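Local structure of glycolipid-binding domain-containing protein (Pseudomonas aeruginosa, 2H1T) at residues D28-S33 with D49-W54; L60-F65 with K75-A80; F110-P115 with G176-Y181. The protein has no established function but probably binds glycolipids and may take part in their metabolism. One frame throughout, in Å; residues are numbered along the deposited sequence. Where two conformers were deposited one is given.

Contact 1 of 3, residues D28-S33 with D49-W54; sequences DDQAES and DYRLRW. With EDO (1,2-ethanediol), chain D.
Trp54 and Tyr50 both carry CG between their own backbone N and carbonyl carbon (chi1 51° and 74°), a placement that starts the two rings on their way to the strand beside them, one onto Asp29 and Gln30, the other onto Ser33. The indole lies flat against peptide backbone: Asp29 C stands 3.5 Å above the plane of the Trp54 ring, over its centre, while Gln30 N sits over the same face nearer the rim. At the far end of the ring, Trp54 CH2 comes within 3.3 Å of Gln30 C, and the methyl of Ala31 meets the edge in plane. Trp54 NE1 adds a weak, bent hydrogen bond of 3.2 Å to Asp28 O. In a CH-pi contact, Ser33 CB lies over one face of the Tyr50 ring, offset toward the rim, 3.6 Å from Tyr50 CZ; Ser33 OG and Tyr50 OH then share one acceptor, Glu22. The backbone is an antiparallel hairpin of strands 30-38 and 45-54, with Ala31-Leu52 and Ser33-Tyr50 as hydrogen-bonded pairs and Gln30-Arg53 and Glu32-Arg51 as non-hydrogen-bonded ones. The latter four side chains occupy the other, polar face. There Gln30 NE2 lies 3.7 Å from Arg51 CD, the two chains crossing at a slant. Glu32 OE2 accepts a 2.8 Å bond from O2 of an ethanediol, probably a crystallisation additive. Salt bridges join Arg53 to Glu62 and Glu32 OE1 to Arg25. Phe114 meets the Trp54 ring edge-to-face, and Phe110 touches Ala31, Tyr50, Leu52 and Trp54.

Contact 2 of 3, residues L60-F65 with K75-A80; sequences LREAVF and KLHLLA
Two donors grip Ala80 O, Arg61 NE at 2.7 Å and a water at 2.8 Å, with the CA-H of Arg61 also directed at it. The side chain of Arg61 is bent at chi2 and chi3 (-55° and -50°), folding back so that NE turns to the strand end; Ala80 O sits at the edge of the guanidinium, almost in its plane, and the N-H points nearly straight at it. The water also takes a weak bond from Arg61 NH2, bridging guanidinium and carbonyl. In return, Ala80 N donates to Arg61 O. These bonds close one end of an antiparallel hairpin, strands 60-69 and 72-80, in which Ala63-Leu78 and Phe65-Leu76 are the hydrogen-bonded pairs. Where strand 60-69 meets its other neighbour, Arg61 and Glu62 together face Arg53, a classic beta bulge. On the face that carries Glu62 and His77, His77 NE2 donates to Glu62 OE2 over 2.6 Å, a short histidine-carboxylate bond. It uses the anti lone pair of OE2, and carboxylate and imidazole are nearly coplanar, 17° apart. With Arg53 as the partner of OE1, the carboxylate is engaged at each oxygen, which would favour its charged form. A carbon contact flanks this bond, where Val64 CG2 approaches the imidazole obliquely and lies 3.6 Å from His77 CD2. On the opposite face Phe65 and Leu76 run alongside each other, Phe65 CD2 to Leu76 CD2 at 3.8 Å, while Ala63 and Leu78 approach more loosely. Ile103, Ile105 and Trp86 lie against side chains of this face.

Contact 3 of 3, residues F110-P115 with G176-Y181; sequences FTNTFP and GLVIDY
Phe110 and Tyr181 enter this contact by their ring edges. Leu177 CD1 lies in the plane of the Phe110 ring at its edge, 3.8 Å from Phe110 CD1, the two side chains running side by side and pointing the same way. Tyr181 also offers its edge, at CE2, to the end of Asn112; those two chains cross at about a right angle, with amide and ring planes 64° apart. Val178 CG2 rests 4.0 Å from Asn112 CB, on the carbon part of the asparagine. A single direct polar bond joins the segments: Thr113 OG1 donates to Gly176 O over 2.7 Å, approaching from above the carbonyl plane. With OG1 anti to its own carbonyl carbon (chi1 -64°), the hydroxyl faces the 176-181 chain. A water donates to Thr113 OG1 at 2.7 Å and accepts from Val178 N at 2.9 Å, so the hydroxyl both gives and receives. The backbone angles of Gly176, with phi at 88°, would jam a side chain against the preceding carbonyl oxygen. The contact sets the beginning of helix 113-119, and the turn leading into it, against the chain that enters strand 178-181 of the seven-stranded sheet. Phe110 also reaches the six-stranded sheet. The second subunit closes in as well: its Trp10 packs on Phe110 and donates to Val178 O, and its Tyr8 packs on Leu177. A methylpentanediol, probably from the crystallisation liquor, lies about 4 Å from the Tyr181 side chain at the nearest atoms; such molecules often mark pockets. The threonine hydroxyl and its water satisfy a backbone carbonyl and a backbone N-H in a buried joint that lacks regular strand pairing.

Contacts 1 and 2 are successive hairpins of the same antiparallel sheet, joined where strands 45-54 and 60-69 run side by side: Arg51 N approaches Val64 O, and Leu52 packs on Ala63. Each is partly buried, with regular backbone pairing, one mostly apolar face turned toward the other sheet and a more polar outer face. Contact 3 is wholly buried and depends on side-chain edges, one hydroxyl and a water. It meets contact 1 directly through its phenylalanines, but stays about 5 Å from contact 2 at the nearest atoms. Of the three, contact 3 alone is touched by the second subunit.

Contact 1 of 3, residues D28-S33 with D49-W54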
loop_
_atom_site.group_PDB
_atom_site.type_symbol
_atom_site.label_atom_id
_atom_site.label_comp_id
_atom_site.label_asym_id
_atom_site.label_seq_id
_atom_site.Cartn_x
_atom_site.Cartn_y
_atom_site.Cartn_z
ATOM N N ASP A 28 -19.593 3.171 -18.350
ATOM C CA ASP A 28 -19.743 2.670 -19.692
ATOM C C ASP A 28 -18.494 2.885 -20.540
ATOM O O ASP A 28 -18.099 1.992 -21.302
ATOM C CB ASP A 28 -20.957 3.320 -20.396
ATOM C CG ASP A 28 -22.305 2.826 -19.844
ATOM O OD1 ASP A 28 -22.400 1.648 -19.425
ATOM O OD2 ASP A 28 -23.268 3.642 -19.835
ATOM N N ASP A 29 -17.904 4.071 -20.419
ATOM C CA ASP A 29 -16.803 4.469 -21.290
ATOM C C ASP A 29 -15.494 4.788 -20.561
ATOM O O ASP A 29 -14.561 5.307 -21.156
ATOM C CB ASP A 29 -17.260 5.666 -22.129
ATOM C CG ASP A 29 -18.155 5.252 -23.300
ATOM O OD1 ASP A 29 -18.383 4.035 -23.505
ATOM O OD2 ASP A 29 -18.619 6.151 -24.028
ATOM N N GLN A 30 -15.461 4.535 -19.260
ATOM C CA GLN A 30 -14.279 4.796 -18.455
ATOM C C GLN A 30 -14.238 3.995 -17.140
ATOM O O GLN A 30 -15.232 3.443 -16.684
ATOM C CB GLN A 30 -14.095 6.298 -18.208
ATOM C CG GLN A 30 -15.125 6.917 -17.327
ATOM C CD GLN A 30 -14.852 8.400 -17.150
ATOM O OE1 GLN A 30 -15.129 9.197 -18.047
ATOM N NE2 GLN A 30 -14.292 8.767 -16.011
ATOM N N ALA A 31 -13.037 3.859 -16.602
ATOM C CA ALA A 31 -12.826 3.211 -15.322
ATOM C C ALA A 31 -11.857 4.026 -14.526
ATOM O O ALA A 31 -10.993 4.728 -15.076
ATOM C CB ALA A 31 -12.307 1.773 -15.462
ATOM N N GLU A 32 -11.996 3.903 -13.219
ATOM C CA GLU A 32 -11.083 4.491 -12.301
ATOM C C GLU A 32 -10.766 3.464 -11.246
ATOM O O GLU A 32 -11.679 2.782 -10.750
ATOM C CB GLU A 32 -11.724 5.715 -11.689
ATOM C CG GLU A 32 -10.699 6.645 -11.079
ATOM C CD GLU A 32 -11.302 7.669 -10.139
ATOM O OE1 GLU A 32 -12.100 7.254 -9.256
ATOM O OE2 GLU A 32 -10.960 8.882 -10.271
ATOM N N SER A 33 -9.482 3.364 -10.924
ATOM C CA SER A 33 -8.982 2.307 -10.104
ATOM C C SER A 33 -7.869 2.749 -9.155
ATOM O O SER A 33 -7.112 3.676 -9.446
ATOM C CB SER A 33 -8.477 1.174 -11.019
ATOM O OG SER A 33 -8.016 0.092 -10.274
ATOM N N ASP A 49 -2.931 4.847 -8.820
ATOM C CA ASP A 49 -4.289 5.322 -9.131
ATOM C C ASP A 49 -4.305 5.542 -10.625
ATOM O O ASP A 49 -3.388 6.124 -11.170
ATOM C CB ASP A 49 -4.594 6.653 -8.417
ATOM C CG ASP A 49 -4.605 6.528 -6.902
ATOM O OD1 ASP A 49 -5.097 5.528 -6.379
ATOM O OD2 ASP A 49 -4.100 7.453 -6.223
ATOM N N TYR A 50 -5.312 5.035 -11.317
ATOM C CA TYR A 50 -5.365 5.277 -12.732
ATOM C C TYR A 50 -6.773 5.423 -13.254
ATOM O O TYR A 50 -7.726 4.951 -12.639
ATOM C CB TYR A 50 -4.594 4.190 -13.485
ATOM C CG TYR A 50 -5.258 2.807 -13.569
ATOM C CD1 TYR A 50 -6.228 2.501 -14.545
ATOM C CD2 TYR A 50 -4.835 1.756 -12.748
ATOM C CE1 TYR A 50 -6.801 1.221 -14.611
ATOM C CE2 TYR A 50 -5.379 0.466 -12.858
ATOM C CZ TYR A 50 -6.350 0.214 -13.794
ATOM O OH TYR A 50 -6.878 -1.067 -13.880
ATOM N N ARG A 51 -6.875 6.083 -14.392
ATOM C CA ARG A 51 -8.159 6.210 -15.064
ATOM C C ARG A 51 -7.961 5.946 -16.535
ATOM O O ARG A 51 -7.043 6.511 -17.140
ATOM C CB ARG A 51 -8.755 7.606 -14.804
ATOM C CG ARG A 51 -10.061 7.892 -15.615
ATOM C CD ARG A 51 -10.640 9.301 -15.377
ATOM N NE ARG A 51 -9.704 10.389 -15.685
ATOM C CZ ARG A 51 -9.508 10.936 -16.890
ATOM N NH1 ARG A 51 -10.158 10.495 -17.979
ATOM N NH2 ARG A 51 -8.635 11.938 -17.010
ATOM N N LEU A 52 -8.809 5.088 -17.094
ATOM C CA LEU A 52 -8.835 4.822 -18.528
ATOM C C LEU A 52 -10.156 5.253 -19.123
ATOM O O LEU A 52 -11.209 5.164 -18.482
ATOM C CB LEU A 52 -8.602 3.328 -18.826
ATOM C CG LEU A 52 -7.370 2.697 -18.166
ATOM C CD1 LEU A 52 -7.310 1.186 -18.492
ATOM C CD2 LEU A 52 -6.095 3.456 -18.567
ATOM N N ARG A 53 -10.088 5.749 -20.355
ATOM C CA ARG A 53 -11.277 6.143 -21.083
ATOM C C ARG A 53 -11.145 5.585 -22.494
ATOM O O ARG A 53 -10.078 5.664 -23.103
ATOM C CB ARG A 53 -11.442 7.662 -21.078
ATOM C CG ARG A 53 -12.629 8.178 -21.903
ATOM C CD ARG A 53 -12.810 9.720 -21.830
ATOM N NE ARG A 53 -11.655 10.424 -22.389
ATOM C CZ ARG A 53 -11.431 10.600 -23.689
ATOM N NH1 ARG A 53 -12.276 10.127 -24.592
ATOM N NH2 ARG A 53 -10.355 11.251 -24.096
ATOM N N TRP A 54 -12.233 5.027 -23.008
ATOM C CA TRP A 54 -12.216 4.374 -24.342
ATOM C C TRP A 54 -13.415 4.805 -25.145
ATOM O O TRP A 54 -14.294 5.478 -24.602
ATOM C CB TRP A 54 -12.207 2.860 -24.187
ATOM C CG TRP A 54 -13.253 2.323 -23.296
ATOM C CD1 TRP A 54 -14.483 1.881 -23.662
ATOM C CD2 TRP A 54 -13.168 2.164 -21.867
ATOM N NE1 TRP A 54 -15.176 1.449 -22.560
ATOM C CE2 TRP A 54 -14.384 1.580 -21.449
ATOM C CE3 TRP A 54 -12.146 2.364 -20.913
ATOM C CZ2 TRP A 54 -14.642 1.257 -20.116
ATOM C CZ3 TRP A 54 -12.397 2.018 -19.580
ATOM C CH2 TRP A 54 -13.651 1.504 -19.189
HETATM C C1 EDO D . -5.875 9.262 -10.922
HETATM O O1 EDO D . -5.081 8.970 -12.074
HETATM C C2 EDO D . -7.351 9.305 -11.302
HETATM O O2 EDO D . -8.191 8.764 -10.254
#

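Contact 2 of 3, residues L60-F65 with K75-A80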
loop_
_atom_site.group_PDB
_atom_site.type_symbol
_atom_site.label_atom_id
_atom_site.label_comp_id
_atom_site.label_asym_id
_atom_site.label_seq_id
_atom_site.Cartn_x
_atom_site.Cartn_y
_atom_site.Cartn_z
ATOM N N LEU A 60 -8.936 2.335 -26.588
ATOM C CA LEU A 60 -8.446 3.279 -25.631
ATOM C C LEU A 60 -8.228 4.665 -26.260
ATOM O O LEU A 60 -7.614 4.764 -27.324
ATOM C CB LEU A 60 -7.125 2.810 -25.018
ATOM C CG LEU A 60 -6.749 3.628 -23.787
ATOM C CD1 LEU A 60 -7.525 3.218 -22.552
ATOM C CD2 LEU A 60 -5.319 3.485 -23.540
ATOM N N ARG A 61 -8.742 5.709 -25.607
ATOM C CA ARG A 61 -8.532 7.110 -26.036
ATOM C C ARG A 61 -7.679 7.904 -25.048
ATOM O O ARG A 61 -6.908 8.790 -25.467
ATOM C CB ARG A 61 -9.880 7.821 -26.324
ATOM C CG ARG A 61 -10.752 7.118 -27.409
ATOM C CD ARG A 61 -9.972 6.913 -28.783
ATOM N NE ARG A 61 -9.360 8.197 -29.162
ATOM C CZ ARG A 61 -9.972 9.193 -29.820
ATOM N NH1 ARG A 61 -11.221 9.093 -30.217
ATOM N NH2 ARG A 61 -9.316 10.328 -30.050
ATOM N N GLU A 62 -7.824 7.642 -23.747
ATOM C CA GLU A 62 -7.008 8.331 -22.743
ATOM C C GLU A 62 -6.635 7.435 -21.561
ATOM O O GLU A 62 -7.430 6.580 -21.114
ATOM C CB GLU A 62 -7.737 9.592 -22.268
ATOM C CG GLU A 62 -6.905 10.596 -21.489
ATOM C CD GLU A 62 -7.648 11.931 -21.301
ATOM O OE1 GLU A 62 -8.914 11.974 -21.501
ATOM O OE2 GLU A 62 -6.963 12.937 -20.982
ATOM N N ALA A 63 -5.432 7.636 -21.050
ATOM C CA ALA A 63 -5.016 6.972 -19.827
ATOM C C ALA A 63 -4.253 7.968 -18.937
ATOM O O ALA A 63 -3.392 8.674 -19.414
ATOM C CB ALA A 63 -4.152 5.766 -20.169
ATOM N N VAL A 64 -4.589 7.997 -17.651
ATOM C CA VAL A 64 -3.919 8.820 -16.645
ATOM C C VAL A 64 -3.513 7.945 -15.456
ATOM O O VAL A 64 -4.328 7.172 -14.950
ATOM C CB VAL A 64 -4.861 9.954 -16.144
ATOM C CG1 VAL A 64 -4.142 10.862 -15.205
ATOM C CG2 VAL A 64 -5.401 10.737 -17.310
ATOM N N PHE A 65 -2.256 8.072 -15.042
ATOM C CA PHE A 65 -1.634 7.310 -13.972
ATOM C C PHE A 65 -0.994 8.213 -12.938
ATOM O O PHE A 65 -0.374 9.218 -13.292
ATOM C CB PHE A 65 -0.498 6.467 -14.545
ATOM C CG PHE A 65 -0.940 5.461 -15.560
ATOM C CD1 PHE A 65 -1.381 4.194 -15.165
ATOM C CD2 PHE A 65 -0.877 5.753 -16.929
ATOM C CE1 PHE A 65 -1.808 3.265 -16.122
ATOM C CE2 PHE A 65 -1.298 4.834 -17.867
ATOM C CZ PHE A 65 -1.756 3.588 -17.471
ATOM N N LYS A 75 3.825 10.583 -12.423
ATOM C CA LYS A 75 2.623 10.658 -13.207
ATOM C C LYS A 75 2.912 10.252 -14.681
ATOM O O LYS A 75 4.037 10.385 -15.174
ATOM C CB LYS A 75 2.047 12.081 -13.121
ATOM C CG LYS A 75 1.639 12.511 -11.715
ATOM C CD LYS A 75 1.185 13.973 -11.675
ATOM C CE LYS A 75 1.103 14.434 -10.215
ATOM N NZ LYS A 75 0.935 15.911 -10.022
ATOM N N LEU A 76 1.865 9.789 -15.348
ATOM C CA LEU A 76 1.877 9.525 -16.794
ATOM C C LEU A 76 0.500 9.828 -17.382
ATOM O O LEU A 76 -0.530 9.385 -16.861
ATOM C CB LEU A 76 2.282 8.073 -17.061
ATOM C CG LEU A 76 2.287 7.562 -18.520
ATOM C CD1 LEU A 76 3.362 8.316 -19.365
ATOM C CD2 LEU A 76 2.529 6.055 -18.552
ATOM N N HIS A 77 0.498 10.600 -18.470
ATOM C CA HIS A 77 -0.714 10.952 -19.207
ATOM C C HIS A 77 -0.535 10.605 -20.687
ATOM O O HIS A 77 0.300 11.186 -21.372
ATOM C CB HIS A 77 -0.988 12.449 -19.096
ATOM C CG HIS A 77 -2.344 12.859 -19.592
ATOM N ND1 HIS A 77 -2.715 14.176 -19.724
ATOM C CD2 HIS A 77 -3.415 12.129 -19.989
ATOM C CE1 HIS A 77 -3.957 14.244 -20.187
ATOM N NE2 HIS A 77 -4.410 13.011 -20.344
ATOM N N LEU A 78 -1.334 9.665 -21.174
ATOM C CA LEU A 78 -1.276 9.216 -22.565
ATOM C C LEU A 78 -2.600 9.468 -23.267
ATOM O O LEU A 78 -3.687 9.341 -22.668
ATOM C CB LEU A 78 -0.953 7.698 -22.619
ATOM C CG LEU A 78 0.404 7.259 -22.087
ATOM C CD1 LEU A 78 0.469 5.777 -22.013
ATOM C CD2 LEU A 78 1.553 7.833 -22.975
ATOM N N LEU A 79 -2.485 9.934 -24.512
ATOM C CA LEU A 79 -3.630 10.073 -25.400
ATOM C C LEU A 79 -3.403 9.144 -26.598
ATOM O O LEU A 79 -2.297 9.005 -27.079
ATOM C CB LEU A 79 -3.844 11.532 -25.849
ATOM C CG LEU A 79 -4.531 12.525 -24.884
ATOM C CD1 LEU A 79 -4.440 13.974 -25.388
ATOM C CD2 LEU A 79 -6.010 12.217 -24.597
ATOM N N ALA A 80 -4.468 8.493 -27.052
ATOM C CA ALA A 80 -4.424 7.624 -28.231
ATOM C C ALA A 80 -5.590 7.991 -29.150
ATOM O O ALA A 80 -6.679 8.273 -28.676
ATOM C CB ALA A 80 -4.516 6.155 -27.849
HETATM O O HOH W 1 -7.399 10.755 -27.506
#

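Contact 3 of 3, residues F110-P115 with G176-Y181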
loop_
_atom_site.group_PDB
_atom_site.type_symbol
_atom_site.label_atom_id
_atom_site.label_comp_id
_atom_site.label_asym_id
_atom_site.label_seq_id
_atom_site.Cartn_x
_atom_site.Cartn_y
_atom_site.Cartn_z
ATOM N N PHE A 110 -7.715 -6.272 -15.096
ATOM C CA PHE A 110 -8.715 -5.426 -15.793
ATOM C C PHE A 110 -8.441 -5.329 -17.277
ATOM O O PHE A 110 -9.361 -5.495 -18.102
ATOM C CB PHE A 110 -8.813 -4.017 -15.230
ATOM C CG PHE A 110 -9.768 -3.125 -15.996
ATOM C CD1 PHE A 110 -11.087 -3.544 -16.277
ATOM C CD2 PHE A 110 -9.387 -1.895 -16.409
ATOM C CE1 PHE A 110 -11.972 -2.746 -16.979
ATOM C CE2 PHE A 110 -10.278 -1.093 -17.120
ATOM C CZ PHE A 110 -11.561 -1.518 -17.404
ATOM N N THR A 111 -7.181 -5.075 -17.625
ATOM C CA THR A 111 -6.880 -4.690 -18.995
ATOM C C THR A 111 -7.064 -5.792 -20.040
ATOM O O THR A 111 -7.182 -5.508 -21.218
ATOM C CB THR A 111 -5.483 -4.035 -19.108
ATOM O OG1 THR A 111 -4.457 -4.908 -18.590
ATOM C CG2 THR A 111 -5.483 -2.708 -18.350
ATOM N N ASN A 112 -7.183 -7.043 -19.597
ATOM C CA ASN A 112 -7.505 -8.151 -20.498
ATOM C C ASN A 112 -8.894 -7.974 -21.146
ATOM O O ASN A 112 -9.187 -8.548 -22.186
ATOM C CB ASN A 112 -7.461 -9.463 -19.734
ATOM C CG ASN A 112 -6.062 -9.829 -19.253
ATOM O OD1 ASN A 112 -5.695 -9.564 -18.103
ATOM N ND2 ASN A 112 -5.266 -10.348 -20.140
ATOM N N THR A 113 -9.735 -7.162 -20.518
ATOM C CA THR A 113 -11.071 -6.889 -21.039
ATOM C C THR A 113 -11.046 -6.140 -22.362
ATOM O O THR A 113 -11.878 -6.394 -23.226
ATOM C CB THR A 113 -11.877 -6.130 -19.985
ATOM O OG1 THR A 113 -12.033 -6.985 -18.862
ATOM C CG2 THR A 113 -13.267 -5.743 -20.487
ATOM N N PHE A 114 -10.017 -5.340 -22.592
ATOM C CA PHE A 114 -9.980 -4.508 -23.807
ATOM C C PHE A 114 -9.944 -5.325 -25.076
ATOM O O PHE A 114 -10.841 -5.143 -25.909
ATOM C CB PHE A 114 -8.880 -3.445 -23.726
ATOM C CG PHE A 114 -9.196 -2.379 -22.705
ATOM C CD1 PHE A 114 -10.178 -1.415 -22.972
ATOM C CD2 PHE A 114 -8.607 -2.384 -21.455
ATOM C CE1 PHE A 114 -10.512 -0.436 -22.040
ATOM C CE2 PHE A 114 -8.963 -1.412 -20.498
ATOM C CZ PHE A 114 -9.921 -0.459 -20.781
ATOM N N PRO A 115 -8.923 -6.211 -25.247
ATOM C CA PRO A 115 -8.941 -6.995 -26.486
ATOM C C PRO A 115 -10.191 -7.854 -26.624
ATOM O O PRO A 115 -10.729 -7.975 -27.723
ATOM C CB PRO A 115 -7.667 -7.836 -26.407
ATOM C CG PRO A 115 -6.765 -7.075 -25.472
ATOM C CD PRO A 115 -7.709 -6.456 -24.463
ATOM N N GLY A 176 -16.914 -9.553 -20.071
ATOM C CA GLY A 176 -15.518 -9.698 -20.448
ATOM C C GLY A 176 -14.584 -9.325 -19.324
ATOM O O GLY A 176 -13.388 -9.231 -19.525
ATOM N N LEU A 177 -15.134 -9.131 -18.123
ATOM C CA LEU A 177 -14.319 -8.908 -16.950
ATOM C C LEU A 177 -13.792 -10.236 -16.404
ATOM O O LEU A 177 -14.530 -11.190 -16.228
ATOM C CB LEU A 177 -15.062 -8.117 -15.862
ATOM C CG LEU A 177 -15.413 -6.646 -16.043
ATOM C CD1 LEU A 177 -14.130 -5.766 -16.122
ATOM C CD2 LEU A 177 -16.351 -6.372 -17.189
ATOM N N VAL A 178 -12.506 -10.244 -16.093
ATOM C CA VAL A 178 -11.841 -11.397 -15.560
ATOM C C VAL A 178 -12.428 -11.804 -14.189
ATOM O O VAL A 178 -12.529 -10.977 -13.242
ATOM C CB VAL A 178 -10.294 -11.176 -15.461
ATOM C CG1 VAL A 178 -9.636 -12.296 -14.709
ATOM C CG2 VAL A 178 -9.659 -11.022 -16.823
ATOM N N ILE A 179 -12.822 -13.062 -14.104
ATOM C CA ILE A 179 -13.134 -13.720 -12.830
ATOM C C ILE A 179 -11.846 -14.322 -12.238
ATOM O O ILE A 179 -11.427 -13.962 -11.119
ATOM C CB ILE A 179 -14.256 -14.824 -13.021
ATOM C CG1 ILE A 179 -15.512 -14.185 -13.607
ATOM C CG2 ILE A 179 -14.664 -15.498 -11.658
ATOM C CD1 ILE A 179 -16.635 -15.199 -13.921
ATOM N N ASP A 180 -11.256 -15.254 -12.980
ATOM C CA ASP A 180 -10.022 -15.944 -12.588
ATOM C C ASP A 180 -8.981 -15.773 -13.659
ATOM O O ASP A 180 -9.210 -16.037 -14.808
ATOM C CB ASP A 180 -10.219 -17.415 -12.351
ATOM C CG ASP A 180 -11.083 -17.707 -11.160
ATOM O OD1 ASP A 180 -10.965 -16.981 -10.138
ATOM O OD2 ASP A 180 -11.874 -18.674 -11.234
ATOM N N TYR A 181 -7.843 -15.300 -13.230
ATOM C CA TYR A 181 -6.596 -15.293 -14.005
ATOM C C TYR A 181 -5.767 -16.331 -13.248
ATOM O O TYR A 181 -5.096 -16.027 -12.272
ATOM C CB TYR A 181 -5.957 -13.914 -13.996
ATOM C CG TYR A 181 -4.957 -13.763 -15.113
ATOM C CD1 TYR A 181 -3.976 -14.735 -15.332
ATOM C CD2 TYR A 181 -4.969 -12.637 -15.940
ATOM C CE1 TYR A 181 -3.043 -14.595 -16.352
ATOM C CE2 TYR A 181 -4.020 -12.471 -16.958
ATOM C CZ TYR A 181 -3.079 -13.465 -17.176
ATOM O OH TYR A 181 -2.138 -13.359 -18.176
HETATM O O HOH W 2 -10.891 -7.900 -16.536
#